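Local coordinates for beta-glucosidase (Chaetomella raphigera, PDB 6JXG), which probably hydrolyses terminal, non-reducing beta-D-glucosyl residues to release beta-D-glucose, as a secreted family 3 glycoside hydrolase involved in cellulose degradation, at residues A[141-144]-A[145-149]; A[669-672]-A[673-676]. All coordinates share one frame; numbering follows the deposited sequence.

Interaction 1. Residues A[141-144]-A[145-149]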
loop_
_atom_site.group_PDB
_atom_site.type_symbol
_atom_site.label_atom_id
_atom_site.label_comp_id
_atom_site.label_asym_id
_atom_site.label_seq_id
_atom_site.Cartn_x
_atom_site.Cartn_y
_atom_site.Cartn_z
ATOM N N THR A 141 -3.399 -1.001 -9.113
ATOM C CA THR A 141 -4.474 -1.532 -8.236
ATOM C C THR A 141 -5.872 -0.971 -8.584
ATOM O O THR A 141 -6.850 -1.684 -8.696
ATOM C CB THR A 141 -4.170 -1.224 -6.758
ATOM O OG1 THR A 141 -2.872 -1.795 -6.400
ATOM C CG2 THR A 141 -5.258 -1.801 -5.909
ATOM N N ILE A 142 -5.951 0.324 -8.778
ATOM C CA ILE A 142 -7.179 0.996 -9.122
ATOM C C ILE A 142 -7.671 0.520 -10.479
ATOM O O ILE A 142 -8.861 0.275 -10.658
ATOM C CB ILE A 142 -6.984 2.475 -9.112
ATOM C CG1 ILE A 142 -6.874 2.890 -7.650
ATOM C CG2 ILE A 142 -8.134 3.240 -9.793
ATOM C CD1 ILE A 142 -6.286 4.254 -7.506
ATOM N N THR A 143 -6.778 0.416 -11.432
ATOM C CA THR A 143 -7.220 0.009 -12.794
ATOM C C THR A 143 -7.784 -1.422 -12.714
ATOM O O THR A 143 -8.781 -1.738 -13.371
ATOM C CB THR A 143 -6.085 0.116 -13.804
ATOM O OG1 THR A 143 -5.608 1.467 -13.827
ATOM C CG2 THR A 143 -6.607 -0.287 -15.140
ATOM N N GLY A 144 -7.154 -2.286 -11.952
ATOM C CA GLY A 144 -7.664 -3.611 -11.716
ATOM C C GLY A 144 -9.040 -3.611 -11.096
ATOM O O GLY A 144 -9.969 -4.300 -11.547
ATOM N N MET A 145 -9.157 -2.936 -9.976
ATOM C CA MET A 145 -10.402 -2.895 -9.238
ATOM C C MET A 145 -11.565 -2.393 -10.100
ATOM O O MET A 145 -12.652 -3.020 -10.161
ATOM C CB MET A 145 -10.243 -1.969 -8.043
ATOM C CG MET A 145 -9.418 -2.547 -6.909
ATOM S SD MET A 145 -9.046 -1.367 -5.574
ATOM C CE MET A 145 -10.610 -1.254 -4.704
ATOM N N GLN A 146 -11.323 -1.273 -10.749
ATOM C CA GLN A 146 -12.360 -0.628 -11.549
ATOM C C GLN A 146 -12.621 -1.368 -12.882
ATOM O O GLN A 146 -13.769 -1.397 -13.352
ATOM C CB GLN A 146 -12.073 0.853 -11.724
ATOM C CG GLN A 146 -11.978 1.541 -10.357
ATOM C CD GLN A 146 -12.078 3.025 -10.341
ATOM O OE1 GLN A 146 -12.279 3.625 -9.266
ATOM N NE2 GLN A 146 -11.866 3.661 -11.467
ATOM N N ASP A 147 -11.618 -2.041 -13.416
ATOM C CA ASP A 147 -11.880 -2.935 -14.547
ATOM C C ASP A 147 -12.875 -4.052 -14.127
ATOM O O ASP A 147 -13.651 -4.459 -14.962
ATOM C CB ASP A 147 -10.578 -3.580 -15.091
ATOM C CG ASP A 147 -9.741 -2.660 -15.934
ATOM O OD1 ASP A 147 -10.167 -1.538 -16.288
ATOM O OD2 ASP A 147 -8.608 -3.111 -16.283
ATOM N N ALA A 148 -12.852 -4.528 -12.863
ATOM C CA ALA A 148 -13.799 -5.502 -12.330
ATOM C C ALA A 148 -15.142 -4.946 -12.067
ATOM O O ALA A 148 -16.029 -5.692 -11.744
ATOM C CB ALA A 148 -13.266 -6.137 -11.027
ATOM N N GLY A 149 -15.280 -3.625 -12.052
ATOM C CA GLY A 149 -16.560 -2.974 -11.956
ATOM C C GLY A 149 -16.894 -2.317 -10.604
ATOM O O GLY A 149 -18.010 -1.765 -10.449
#

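Interaction 2. Residues A[669-672]-A[673-676]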
loop_
_atom_site.group_PDB
_atom_site.type_symbol
_atom_site.label_atom_id
_atom_site.label_comp_id
_atom_site.label_asym_id
_atom_site.label_seq_id
_atom_site.Cartn_x
_atom_site.Cartn_y
_atom_site.Cartn_z
ATOM N N ASN A 669 10.155 3.685 -19.221
ATOM C CA ASN A 669 9.545 4.854 -19.890
ATOM C C ASN A 669 9.280 5.999 -18.921
ATOM O O ASN A 669 8.636 5.813 -17.859
ATOM C CB ASN A 669 8.269 4.400 -20.583
ATOM C CG ASN A 669 8.536 3.381 -21.654
ATOM O OD1 ASN A 669 9.394 3.594 -22.534
ATOM N ND2 ASN A 669 7.844 2.249 -21.582
ATOM N N LEU A 670 9.832 7.160 -19.249
ATOM C CA LEU A 670 9.814 8.304 -18.382
ATOM C C LEU A 670 8.757 9.319 -18.819
ATOM O O LEU A 670 8.686 9.733 -20.009
ATOM C CB LEU A 670 11.183 9.000 -18.334
ATOM C CG LEU A 670 12.287 8.178 -17.718
ATOM C CD1 LEU A 670 13.657 8.779 -18.095
ATOM C CD2 LEU A 670 12.123 8.168 -16.201
ATOM N N ARG A 671 7.905 9.670 -17.873
ATOM C CA ARG A 671 6.929 10.731 -18.095
ATOM C C ARG A 671 7.623 12.075 -17.922
ATOM O O ARG A 671 8.608 12.184 -17.204
ATOM C CB ARG A 671 5.793 10.611 -17.064
ATOM C CG ARG A 671 4.940 9.351 -17.178
ATOM C CD ARG A 671 4.086 9.178 -15.952
ATOM N NE ARG A 671 4.920 9.035 -14.740
ATOM C CZ ARG A 671 4.390 8.840 -13.546
ATOM N NH1 ARG A 671 3.069 8.722 -13.393
ATOM N NH2 ARG A 671 5.171 8.800 -12.508
ATOM N N ARG A 672 7.091 13.122 -18.500
ATOM C CA ARG A 672 7.626 14.434 -18.239
ATOM C C ARG A 672 7.711 14.729 -16.756
ATOM O O ARG A 672 8.683 15.307 -16.278
ATOM C CB ARG A 672 6.747 15.514 -18.974
ATOM C CG ARG A 672 7.177 16.940 -18.691
ATOM C CD ARG A 672 6.792 18.011 -19.775
ATOM N NE ARG A 672 5.896 17.454 -20.731
ATOM C CZ ARG A 672 6.059 17.236 -22.020
ATOM N NH1 ARG A 672 7.075 17.628 -22.739
ATOM N NH2 ARG A 672 5.075 16.620 -22.602
ATOM N N LYS A 673 6.664 14.349 -15.994
ATOM C CA LYS A 673 6.629 14.550 -14.545
ATOM C C LYS A 673 7.800 13.880 -13.840
ATOM O O LYS A 673 8.258 14.364 -12.833
ATOM C CB LYS A 673 5.306 14.016 -13.951
ATOM C CG LYS A 673 5.069 14.557 -12.565
ATOM C CD LYS A 673 3.699 14.084 -12.005
ATOM C CE LYS A 673 3.372 14.720 -10.680
ATOM N NZ LYS A 673 2.070 14.292 -10.080
ATOM N N ASP A 674 8.260 12.769 -14.376
ATOM C CA ASP A 674 9.327 11.999 -13.738
ATOM C C ASP A 674 10.659 12.755 -13.772
ATOM O O ASP A 674 11.562 12.452 -12.972
ATOM C CB ASP A 674 9.470 10.651 -14.432
ATOM C CG ASP A 674 8.287 9.742 -14.179
ATOM O OD1 ASP A 674 7.816 9.817 -13.023
ATOM O OD2 ASP A 674 7.828 9.007 -15.125
ATOM N N LEU A 675 10.729 13.727 -14.681
ATOM C CA LEU A 675 11.896 14.556 -14.906
ATOM C C LEU A 675 11.691 15.995 -14.479
ATOM O O LEU A 675 12.503 16.864 -14.831
ATOM C CB LEU A 675 12.277 14.533 -16.388
ATOM C CG LEU A 675 12.608 13.149 -16.930
ATOM C CD1 LEU A 675 12.706 13.202 -18.438
ATOM C CD2 LEU A 675 13.887 12.583 -16.341
ATOM N N SER A 676 10.728 16.225 -13.589
ATOM C CA SER A 676 10.358 17.555 -13.143
ATOM C C SER A 676 10.497 17.721 -11.657
ATOM O O SER A 676 10.727 16.748 -10.860
ATOM C CB SER A 676 8.893 17.828 -13.501
ATOM O OG SER A 676 8.721 17.764 -14.894
HETATM O O HOH W 1 7.405 6.524 -15.621
#

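Interaction 1. Residues A[141-144]-A[145-149]
Thr141 and Met145, Ile142 and Gln146, and Thr143 and Asp147 form successive i to i+4 pairs in the last turns of helix 131-147, a helix of the TIM-barrel-like N-terminal domain that leads into strand 151-157. The backbone evidence is regular at first: Met145 N reaches Thr141 O at 2.9 Å with an N-H...O angle of 170°, and Gln146 N bonds to Ile142 O at 2.9 Å. The bond from Ala148 N to Gly144 O is longer, 3.2 Å. Gly149 then closes the helix with a Schellman motif, its N bonding to Gln146 O at 3.0 Å and, weakly, to Met145 O; its positive phi of 107° would press a CB against the preceding carbonyl oxygen, which calls for glycine.

Within each pair the side chains lie alongside one another and point the same way. The methyl CG2 of Thr141, set opposite the backbone N by a chi1 of -57°, meets Met145 SD at 3.8 Å, on a flank packed against Ile87 and Leu94 of helix 84-100. Ile142 CG2 touches the amide carbon CD of Gln146 at 4.0 Å. That amide, carried on an extended chain, accepts at OE1 from Ala152 N and Ala195 N while NE2 donates to Asn193 O. Without this amide, as with an alanine here, the three backbone groups would probably lose their partner and a gap would open beside Ile142 CG2. Thr143 CG2 rests in van der Waals contact with Asp147 OD2 at 3.6 Å, while that oxygen hydrogen-bonds Tyr88 OH on helix 84-100.

Both threonine hydroxyls turn back to the preceding turn, bonding to Ala137 O and Ser139 O. Chemically, the methyl groups are thereby left to make the lateral contacts, while the Gln146 amide ties the helix end to strand 151-157 and the chain at 193-195.

Interaction 2. Residues A[669-672]-A[673-676]
Arg671 grips the carboxylate of Asp674 side-on through two nitrogens, one to each oxygen. Arg671 NE donates to Asp674 OD2 at 2.9 Å in a nearly straight bond (173°), and Arg671 NH2 meets the syn lone pair of Asp674 OD1, also at 2.9 Å; the two flat groups are turned 42° apart. A bend at chi3 (-61°) swings the NE/NH2 edge of the guanidinium back to Asp674. OD2 additionally accepts the backbone N of Arg671 at 2.8 Å, on its anti side, and a water that bridges to Asn669 O. These several bonds should fix the carboxylate's rotation and probably favour its ionised form.

The chain's turn brings the pair together. Asp674 N bonds back to Arg671 O at 2.9 Å, while Arg672 O receives Leu675 N at 3.0 Å and Ser676 OG at 2.8 Å from opposite faces of its plane. Elsewhere in the turn, Leu670 CD1 meets Leu675 CD2 at 4.2 Å, the two side chains crossing at about a right angle.

Farther out, Arg671 NH1 forms a salt bridge with Asp188, and Lys673 makes a cation-pi contact with Trp184. The turn thus carries strand 663-671 of the fibronectin III-like domain toward strand 677-679, with helix 184-191 against its charged face and strand 628-637 against its leucines.

Interaction 1 precedes interaction 2 along the chain, and the two do not touch: their centres lie 24 Å apart and their nearest atoms about 11 Å. They share no helix, strand or sheet. Residues 141-149 finish a helix that feeds the parallel part of the N-terminal domain's mixed sheet, whereas residues 669-676 span the end of strand 663-671, an outermost strand of the three-stranded antiparallel sheet, and the turn after it. Helix 184-191 packs on interaction 2, and the chain just beyond it, at 193-195, meets interaction 1. The helix end and the turn therefore both border the same short part of the barrel-like domain, and interaction 2 docks the fibronectin III-like domain on its helix 184-191.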